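Cellobiose 2-epimerase (Caldibacillus thermoamylovorans, PDB 5ZHB) probably catalyses the reversible epimerisation at C2 of the reducing-end sugar of cellobiose, converting glucose to mannose. Local coordinates at residues Phe87-Tyr95 with Glu159-Gln167; Ser346-Trp354 with Glu366-Asn377. All coordinates share one frame; numbering follows the deposited sequence.

Contact 1: Phe87-Tyr95 with Glu159-Gln167; sequences FDHQYKGLY and EFNRKWEEQ
Asp88 and Arg162 make the tight half of this contact, between the loop that follows helix 69-86 and the turn beyond strand 155-160. The guanidinium grips the carboxylate side-on: Arg162 NE donates to Asp88 OD2 at 3.0 Å, nearly straight at 173°, and Arg162 NH2 reaches Asp88 OD1, also at 3.0 Å. Arg162 can span the gap because its CG lies anti to the backbone N (chi1 -170°) and the chain runs extended to NE. The Tyr91 ring stands at right angles to the guanidinium and turns its edge to the flat face, CD2 coming 3.4 Å from Arg162 NE. The edge of the Tyr95 ring lies near the same nitrogen. Asp88 OD1 also accepts from Gln90 N, an Asx turn, and from Tyr91 N, which completes an Asx motif, while OD2 is shared with Lys109 of strand 106-110.

Trp164, the last residue of the type I turn from Asn161, sends its indole edge-on to the loop backbone. Trp164 NE1 donates to Lys92 O at 3.0 Å and, weakly because of the bent angle, to Tyr91 O at 3.1 Å. Beside it Gly93 runs at positive phi, and a side chain there would strike Trp164 CZ2.

The outer side is looser. Lys163 lies along Tyr91, its CG centred over one ring face at 3.8 Å from the centroid in a CH-pi contact, while Gln90 CG covers the opposite face; both Lys163 and Gln90 are exposed to solvent. The chemistry implies two kinds of hold: a bidentate ion pair, flanked by tyrosines, fixes the guanidinium, and the two cations sharing the carboxylate, Arg162 and Lys109, probably help keep it ionised, whereas the surface lysine contributes mainly its aliphatic chain.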
# COMPACT_ATOMS: atom_id res chain seq x y z
N PHE A 87 7.74 10.19 -14.17
CA PHE A 87 6.84 10.18 -15.30
C PHE A 87 7.68 10.18 -16.58
O PHE A 87 8.64 10.93 -16.69
CB PHE A 87 5.84 11.35 -15.27
CG PHE A 87 4.68 11.24 -16.25
CD1 PHE A 87 4.81 11.67 -17.58
CD2 PHE A 87 3.46 10.66 -15.88
CE1 PHE A 87 3.76 11.56 -18.49
CE2 PHE A 87 2.40 10.53 -16.80
CZ PHE A 87 2.56 10.97 -18.09
N ASP A 88 7.31 9.30 -17.52
CA ASP A 88 7.99 9.21 -18.80
C ASP A 88 7.28 10.16 -19.77
O ASP A 88 6.19 9.84 -20.24
CB ASP A 88 7.90 7.78 -19.30
CG ASP A 88 8.40 7.54 -20.73
OD1 ASP A 88 8.81 8.53 -21.43
OD2 ASP A 88 8.42 6.35 -21.10
N HIS A 89 7.82 11.35 -20.02
CA HIS A 89 7.07 12.32 -20.81
C HIS A 89 6.96 11.93 -22.29
O HIS A 89 6.11 12.48 -22.98
CB HIS A 89 7.58 13.75 -20.63
CG HIS A 89 7.36 14.22 -19.25
ND1 HIS A 89 6.20 14.80 -18.79
CD2 HIS A 89 8.21 14.15 -18.20
CE1 HIS A 89 6.36 15.09 -17.51
NE2 HIS A 89 7.57 14.71 -17.14
N GLN A 90 7.78 10.98 -22.75
CA GLN A 90 7.68 10.49 -24.11
C GLN A 90 6.63 9.39 -24.26
O GLN A 90 5.68 9.55 -25.03
CB GLN A 90 9.07 10.10 -24.62
CG GLN A 90 9.02 9.70 -26.09
CD GLN A 90 10.37 9.57 -26.77
OE1 GLN A 90 11.43 9.57 -26.14
NE2 GLN A 90 10.33 9.41 -28.09
N TYR A 91 6.77 8.24 -23.57
CA TYR A 91 5.85 7.13 -23.78
C TYR A 91 4.74 7.12 -22.72
O TYR A 91 3.87 6.26 -22.80
CB TYR A 91 6.62 5.81 -23.88
CG TYR A 91 7.49 5.75 -25.13
CD1 TYR A 91 6.91 5.77 -26.39
CD2 TYR A 91 8.89 5.79 -25.05
CE1 TYR A 91 7.68 5.77 -27.54
CE2 TYR A 91 9.67 5.79 -26.20
CZ TYR A 91 9.06 5.76 -27.44
OH TYR A 91 9.77 5.77 -28.60
N LYS A 92 4.79 8.03 -21.73
CA LYS A 92 3.75 8.19 -20.71
C LYS A 92 3.82 7.10 -19.63
O LYS A 92 4.28 5.98 -19.84
CB LYS A 92 2.34 8.27 -21.30
CG LYS A 92 2.15 9.26 -22.47
CD LYS A 92 2.67 10.66 -22.19
CE LYS A 92 2.58 11.59 -23.39
NZ LYS A 92 3.28 12.84 -23.07
N GLY A 93 3.32 7.46 -18.44
CA GLY A 93 3.24 6.57 -17.29
C GLY A 93 4.54 6.62 -16.49
O GLY A 93 5.50 7.26 -16.90
N LEU A 94 4.53 5.94 -15.32
CA LEU A 94 5.61 6.05 -14.35
C LEU A 94 6.60 4.93 -14.59
O LEU A 94 6.20 3.79 -14.73
CB LEU A 94 5.09 5.96 -12.92
CG LEU A 94 3.95 6.91 -12.53
CD1 LEU A 94 3.60 6.70 -11.06
CD2 LEU A 94 4.33 8.36 -12.79
N TYR A 95 7.89 5.29 -14.66
CA TYR A 95 8.98 4.34 -14.62
C TYR A 95 8.96 3.51 -13.34
O TYR A 95 8.57 4.02 -12.29
CB TYR A 95 10.28 5.17 -14.70
CG TYR A 95 10.55 5.79 -16.06
CD1 TYR A 95 10.41 5.06 -17.24
CD2 TYR A 95 10.97 7.11 -16.16
CE1 TYR A 95 10.70 5.63 -18.48
CE2 TYR A 95 11.26 7.69 -17.38
CZ TYR A 95 11.16 6.94 -18.54
OH TYR A 95 11.39 7.54 -19.74
N GLU A 159 2.79 -6.34 -16.41
CA GLU A 159 4.07 -5.72 -16.75
C GLU A 159 4.15 -5.48 -18.27
O GLU A 159 3.84 -6.38 -19.06
CB GLU A 159 5.24 -6.58 -16.29
CG GLU A 159 6.62 -6.08 -16.68
CD GLU A 159 7.73 -7.01 -16.24
OE1 GLU A 159 7.62 -7.49 -15.11
OE2 GLU A 159 8.69 -7.28 -17.00
N PHE A 160 4.64 -4.27 -18.61
CA PHE A 160 4.93 -3.86 -19.99
C PHE A 160 6.35 -3.30 -20.06
O PHE A 160 6.92 -2.88 -19.05
CB PHE A 160 3.92 -2.77 -20.41
CG PHE A 160 2.47 -3.19 -20.32
CD1 PHE A 160 1.83 -3.30 -19.08
CD2 PHE A 160 1.74 -3.51 -21.46
CE1 PHE A 160 0.51 -3.70 -19.00
CE2 PHE A 160 0.41 -3.90 -21.37
CZ PHE A 160 -0.20 -4.00 -20.12
N ASN A 161 6.90 -3.23 -21.30
CA ASN A 161 8.13 -2.49 -21.52
C ASN A 161 7.80 -1.02 -21.54
O ASN A 161 6.62 -0.62 -21.47
CB ASN A 161 8.90 -2.97 -22.76
CG ASN A 161 8.14 -2.76 -24.05
OD1 ASN A 161 7.19 -1.97 -24.13
ND2 ASN A 161 8.62 -3.42 -25.10
N ARG A 162 8.85 -0.21 -21.71
CA ARG A 162 8.71 1.23 -21.71
C ARG A 162 7.61 1.69 -22.68
O ARG A 162 6.90 2.64 -22.39
CB ARG A 162 10.05 1.89 -22.05
CG ARG A 162 10.04 3.40 -21.84
CD ARG A 162 11.30 4.12 -22.38
NE ARG A 162 11.02 5.55 -22.36
CZ ARG A 162 11.73 6.51 -22.92
NH1 ARG A 162 12.75 6.22 -23.70
NH2 ARG A 162 11.42 7.76 -22.71
N LYS A 163 7.53 1.06 -23.86
CA LYS A 163 6.61 1.51 -24.89
C LYS A 163 5.27 0.78 -24.79
O LYS A 163 4.52 0.62 -25.78
CB LYS A 163 7.28 1.27 -26.25
CG LYS A 163 8.61 1.95 -26.46
CD LYS A 163 9.32 1.51 -27.75
CE LYS A 163 10.57 2.33 -27.99
NZ LYS A 163 11.35 1.90 -29.15
N TRP A 164 4.94 0.29 -23.59
CA TRP A 164 3.60 -0.22 -23.32
C TRP A 164 3.26 -1.45 -24.13
O TRP A 164 2.10 -1.62 -24.48
CB TRP A 164 2.55 0.88 -23.56
CG TRP A 164 2.61 1.88 -22.46
CD1 TRP A 164 3.10 3.14 -22.51
CD2 TRP A 164 2.20 1.65 -21.10
NE1 TRP A 164 3.01 3.72 -21.28
CE2 TRP A 164 2.47 2.83 -20.39
CE3 TRP A 164 1.61 0.57 -20.42
CZ2 TRP A 164 2.17 2.97 -19.04
CZ3 TRP A 164 1.29 0.72 -19.09
CH2 TRP A 164 1.55 1.91 -18.42
N GLU A 165 4.27 -2.30 -24.34
CA GLU A 165 4.13 -3.58 -25.01
C GLU A 165 4.23 -4.69 -23.96
O GLU A 165 5.25 -4.83 -23.27
CB GLU A 165 5.18 -3.73 -26.11
CG GLU A 165 5.25 -2.51 -27.01
CD GLU A 165 6.48 -2.36 -27.91
OE1 GLU A 165 7.44 -3.17 -27.85
OE2 GLU A 165 6.50 -1.33 -28.63
N GLU A 166 3.15 -5.45 -23.85
CA GLU A 166 3.00 -6.46 -22.81
C GLU A 166 4.17 -7.43 -22.82
O GLU A 166 4.45 -8.05 -23.84
CB GLU A 166 1.66 -7.17 -23.06
CG GLU A 166 1.20 -7.97 -21.85
CD GLU A 166 -0.28 -8.26 -21.79
OE1 GLU A 166 -1.00 -7.96 -22.78
OE2 GLU A 166 -0.72 -8.72 -20.71
N GLN A 167 4.81 -7.55 -21.64
CA GLN A 167 5.97 -8.40 -21.40
C GLN A 167 5.52 -9.65 -20.66
O GLN A 167 4.32 -9.88 -20.49
CB GLN A 167 7.03 -7.69 -20.55
CG GLN A 167 7.83 -6.62 -21.29
CD GLN A 167 9.11 -6.22 -20.59
OE1 GLN A 167 10.21 -6.44 -21.10
NE2 GLN A 167 8.99 -5.62 -19.41

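Contact 2: Ser346-Trp354 with Glu366-Asn377; sequences SREGGEWYW and EIAGPWKCPYHN
The backbones of Tyr353 and Ile367 draw closest here, 5.9 Å between CA atoms, with the 346-354 chain leaving a type II turn (Arg347 to Gly350) and Ile367 with Ala368 forming a classic beta bulge against Val35. Both segments belong to the (alpha/alpha)6 barrel of this family, joining a loop after helix 326-343 to the run leading into helix 375-387.

Lys372 reaches in from one side and Glu351 from the other. Lys372 NZ meets Glu351 OE2 on its syn side at 2.7 Å, a buried salt bridge, and also donates to Trp352 O at 3.0 Å, to Ile367 O in its own segment and to a water. The backbone N of Trp352 approaches OE2 from the opposite face of the carboxylate. Glu351 OE1 takes a nearly straight bond from Asn377 ND2 (3.0 Å, 171°) and another from Trp20 of helix 2-21. With an alanine at Glu351 the Lys372 ammonium is likely to lose its counter-charge, and Asn377 ND2 this acceptor.

A chi1 of -178° swings the Trp354 indole across to lie against the Lys372 chain, Trp354 CZ3 being 3.7 Å from Lys372 CB. Its CH2 touches Trp371 CB, also at 3.7 Å. The Asn377 amide stands almost upright on the Trp352 indole, and Asn377 CB sits 3.9 Å from the centroid of the six-membered ring, directly over its face.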
# COMPACT_ATOMS: atom_id res chain seq x y z
N SER A 346 14.91 1.87 18.25
CA SER A 346 15.23 2.93 19.19
C SER A 346 16.63 3.50 18.93
O SER A 346 17.07 4.39 19.65
CB SER A 346 15.06 2.47 20.60
OG SER A 346 15.95 1.40 20.84
N ARG A 347 17.27 3.11 17.82
CA ARG A 347 18.54 3.72 17.48
C ARG A 347 18.30 5.16 17.06
O ARG A 347 17.28 5.49 16.47
CB ARG A 347 19.28 3.03 16.34
CG ARG A 347 19.74 1.66 16.78
CD ARG A 347 20.41 1.00 15.61
NE ARG A 347 19.40 0.62 14.62
CZ ARG A 347 19.62 0.13 13.41
NH1 ARG A 347 20.87 -0.04 12.98
NH2 ARG A 347 18.60 -0.18 12.63
N GLU A 348 19.27 6.04 17.38
CA GLU A 348 19.28 7.37 16.82
C GLU A 348 19.60 7.22 15.33
O GLU A 348 20.63 6.63 14.96
CB GLU A 348 20.41 8.18 17.46
CG GLU A 348 20.30 9.67 17.18
CD GLU A 348 21.45 10.43 17.83
OE1 GLU A 348 22.23 9.89 18.64
OE2 GLU A 348 21.55 11.59 17.45
N GLY A 349 18.75 7.80 14.51
CA GLY A 349 18.88 7.64 13.08
C GLY A 349 17.87 6.65 12.51
O GLY A 349 17.79 6.54 11.29
N GLY A 350 17.17 5.90 13.38
CA GLY A 350 16.31 4.80 12.96
C GLY A 350 14.85 5.19 12.75
O GLY A 350 14.43 6.34 12.95
N GLU A 351 14.05 4.20 12.31
CA GLU A 351 12.62 4.41 12.12
C GLU A 351 11.93 3.15 12.63
O GLU A 351 12.01 2.83 13.81
CB GLU A 351 12.44 4.79 10.64
CG GLU A 351 11.03 5.17 10.21
CD GLU A 351 10.26 4.20 9.29
OE1 GLU A 351 9.26 4.65 8.73
OE2 GLU A 351 10.63 3.03 9.19
N TRP A 352 11.40 2.36 11.69
CA TRP A 352 10.92 1.02 11.99
C TRP A 352 11.80 -0.00 11.28
O TRP A 352 12.26 0.16 10.15
CB TRP A 352 9.44 0.87 11.55
CG TRP A 352 8.43 1.71 12.29
CD1 TRP A 352 8.57 2.92 12.90
CD2 TRP A 352 7.04 1.34 12.50
NE1 TRP A 352 7.39 3.33 13.47
CE2 TRP A 352 6.43 2.37 13.24
CE3 TRP A 352 6.28 0.22 12.16
CZ2 TRP A 352 5.09 2.33 13.62
CZ3 TRP A 352 4.96 0.18 12.53
CH2 TRP A 352 4.38 1.19 13.27
N TYR A 353 11.99 -1.14 11.92
CA TYR A 353 12.61 -2.25 11.23
C TYR A 353 11.69 -2.84 10.17
O TYR A 353 10.47 -2.75 10.27
CB TYR A 353 12.93 -3.35 12.23
CG TYR A 353 13.85 -2.95 13.36
CD1 TYR A 353 15.15 -2.52 13.12
CD2 TYR A 353 13.44 -3.14 14.68
CE1 TYR A 353 15.99 -2.18 14.18
CE2 TYR A 353 14.27 -2.83 15.74
CZ TYR A 353 15.55 -2.38 15.48
OH TYR A 353 16.34 -2.12 16.56
N TRP A 354 12.29 -3.42 9.14
CA TRP A 354 11.56 -4.09 8.09
C TRP A 354 10.75 -5.23 8.70
O TRP A 354 9.56 -5.39 8.43
CB TRP A 354 12.56 -4.63 7.05
CG TRP A 354 11.89 -5.31 5.88
CD1 TRP A 354 11.23 -6.51 5.92
CD2 TRP A 354 11.86 -4.89 4.51
NE1 TRP A 354 10.73 -6.83 4.69
CE2 TRP A 354 11.14 -5.88 3.79
CE3 TRP A 354 12.39 -3.81 3.81
CZ2 TRP A 354 10.92 -5.80 2.42
CZ3 TRP A 354 12.22 -3.75 2.44
CH2 TRP A 354 11.50 -4.74 1.76
N GLU A 366 17.10 -3.42 4.93
CA GLU A 366 17.10 -1.96 4.83
C GLU A 366 15.89 -1.35 5.55
O GLU A 366 14.80 -1.93 5.61
CB GLU A 366 17.19 -1.53 3.38
CG GLU A 366 15.91 -1.70 2.56
CD GLU A 366 15.77 -3.05 1.88
OE1 GLU A 366 16.36 -4.05 2.33
OE2 GLU A 366 15.11 -3.07 0.82
N ILE A 367 16.08 -0.12 6.05
CA ILE A 367 15.06 0.64 6.74
C ILE A 367 14.29 1.50 5.76
O ILE A 367 13.16 1.88 6.01
CB ILE A 367 15.69 1.53 7.83
CG1 ILE A 367 16.56 0.75 8.74
CG2 ILE A 367 14.63 2.30 8.62
CD1 ILE A 367 15.95 -0.54 9.23
N ALA A 368 14.94 1.88 4.68
CA ALA A 368 14.32 2.68 3.66
C ALA A 368 14.88 2.26 2.31
O ALA A 368 16.09 2.07 2.16
CB ALA A 368 14.54 4.15 3.91
N GLY A 369 13.98 2.16 1.33
CA GLY A 369 14.36 1.84 -0.02
C GLY A 369 13.15 1.59 -0.91
O GLY A 369 12.03 1.90 -0.53
N PRO A 370 13.37 1.02 -2.11
CA PRO A 370 12.32 0.89 -3.10
C PRO A 370 11.07 0.21 -2.55
O PRO A 370 9.99 0.49 -3.05
CB PRO A 370 12.98 0.08 -4.22
CG PRO A 370 14.44 0.45 -4.09
CD PRO A 370 14.66 0.48 -2.58
N TRP A 371 11.23 -0.71 -1.59
CA TRP A 371 10.10 -1.47 -1.09
C TRP A 371 9.80 -1.17 0.37
O TRP A 371 8.96 -1.85 0.96
CB TRP A 371 10.33 -2.97 -1.32
CG TRP A 371 10.32 -3.28 -2.79
CD1 TRP A 371 11.39 -3.66 -3.54
CD2 TRP A 371 9.22 -3.05 -3.70
NE1 TRP A 371 11.01 -3.75 -4.86
CE2 TRP A 371 9.69 -3.37 -4.99
CE3 TRP A 371 7.89 -2.62 -3.56
CZ2 TRP A 371 8.89 -3.27 -6.12
CZ3 TRP A 371 7.09 -2.50 -4.68
CH2 TRP A 371 7.59 -2.82 -5.95
N LYS A 372 10.40 -0.12 0.94
CA LYS A 372 10.07 0.25 2.31
C LYS A 372 10.11 1.77 2.43
O LYS A 372 11.17 2.38 2.23
CB LYS A 372 10.97 -0.40 3.35
CG LYS A 372 10.50 -0.07 4.80
CD LYS A 372 11.20 -0.90 5.87
CE LYS A 372 10.89 -0.48 7.28
NZ LYS A 372 11.15 0.93 7.52
N CYS A 373 8.92 2.32 2.71
CA CYS A 373 8.76 3.76 2.70
C CYS A 373 7.73 4.10 3.78
O CYS A 373 7.52 3.30 4.69
CB CYS A 373 8.55 4.24 1.27
SG CYS A 373 7.07 3.49 0.54
N PRO A 374 7.25 5.36 3.87
CA PRO A 374 6.39 5.74 4.99
C PRO A 374 4.89 5.56 4.81
O PRO A 374 4.14 6.00 5.66
CB PRO A 374 6.74 7.24 5.07
CG PRO A 374 6.87 7.67 3.64
CD PRO A 374 7.55 6.48 2.98
N TYR A 375 4.45 4.96 3.69
CA TYR A 375 3.03 4.90 3.39
C TYR A 375 2.27 4.04 4.40
O TYR A 375 1.30 4.52 4.99
CB TYR A 375 2.84 4.51 1.92
CG TYR A 375 1.77 3.50 1.54
CD1 TYR A 375 0.45 3.86 1.35
CD2 TYR A 375 2.11 2.17 1.26
CE1 TYR A 375 -0.52 2.96 0.93
CE2 TYR A 375 1.16 1.25 0.83
CZ TYR A 375 -0.17 1.64 0.69
OH TYR A 375 -1.12 0.74 0.23
N HIS A 376 2.71 2.79 4.61
CA HIS A 376 1.93 1.88 5.45
C HIS A 376 1.82 2.39 6.89
O HIS A 376 0.73 2.45 7.47
CB HIS A 376 2.51 0.47 5.41
CG HIS A 376 2.20 -0.38 4.21
ND1 HIS A 376 0.92 -0.83 3.92
CD2 HIS A 376 3.00 -0.82 3.22
CE1 HIS A 376 0.96 -1.53 2.77
NE2 HIS A 376 2.22 -1.57 2.35
N ASN A 377 2.97 2.71 7.49
CA ASN A 377 3.01 3.09 8.89
C ASN A 377 2.43 4.50 9.12
O ASN A 377 1.72 4.70 10.12
CB ASN A 377 4.36 2.80 9.53
CG ASN A 377 5.53 3.54 8.92
OD1 ASN A 377 5.42 4.08 7.82
ND2 ASN A 377 6.67 3.51 9.62
O HOH W 1 8.84 2.46 6.97

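Contact 1 and contact 2 belong to one barrel but do not touch: their centres are 29 Å apart and their nearest atoms about 9 Å. Contact 1 is peripheral, centred 21 Å from the middle of the chain, and ties together two connections between helices. Contact 2 is deeper, at 14 Å, and its 366-377 segment runs into the last helix, where His376 stacks on Trp307 and bonds to Glu311. In related epimerases the sugar site lies within the barrel, so contact 2 probably lies closer to it than contact 1, which keeps to the outer surface of the fold.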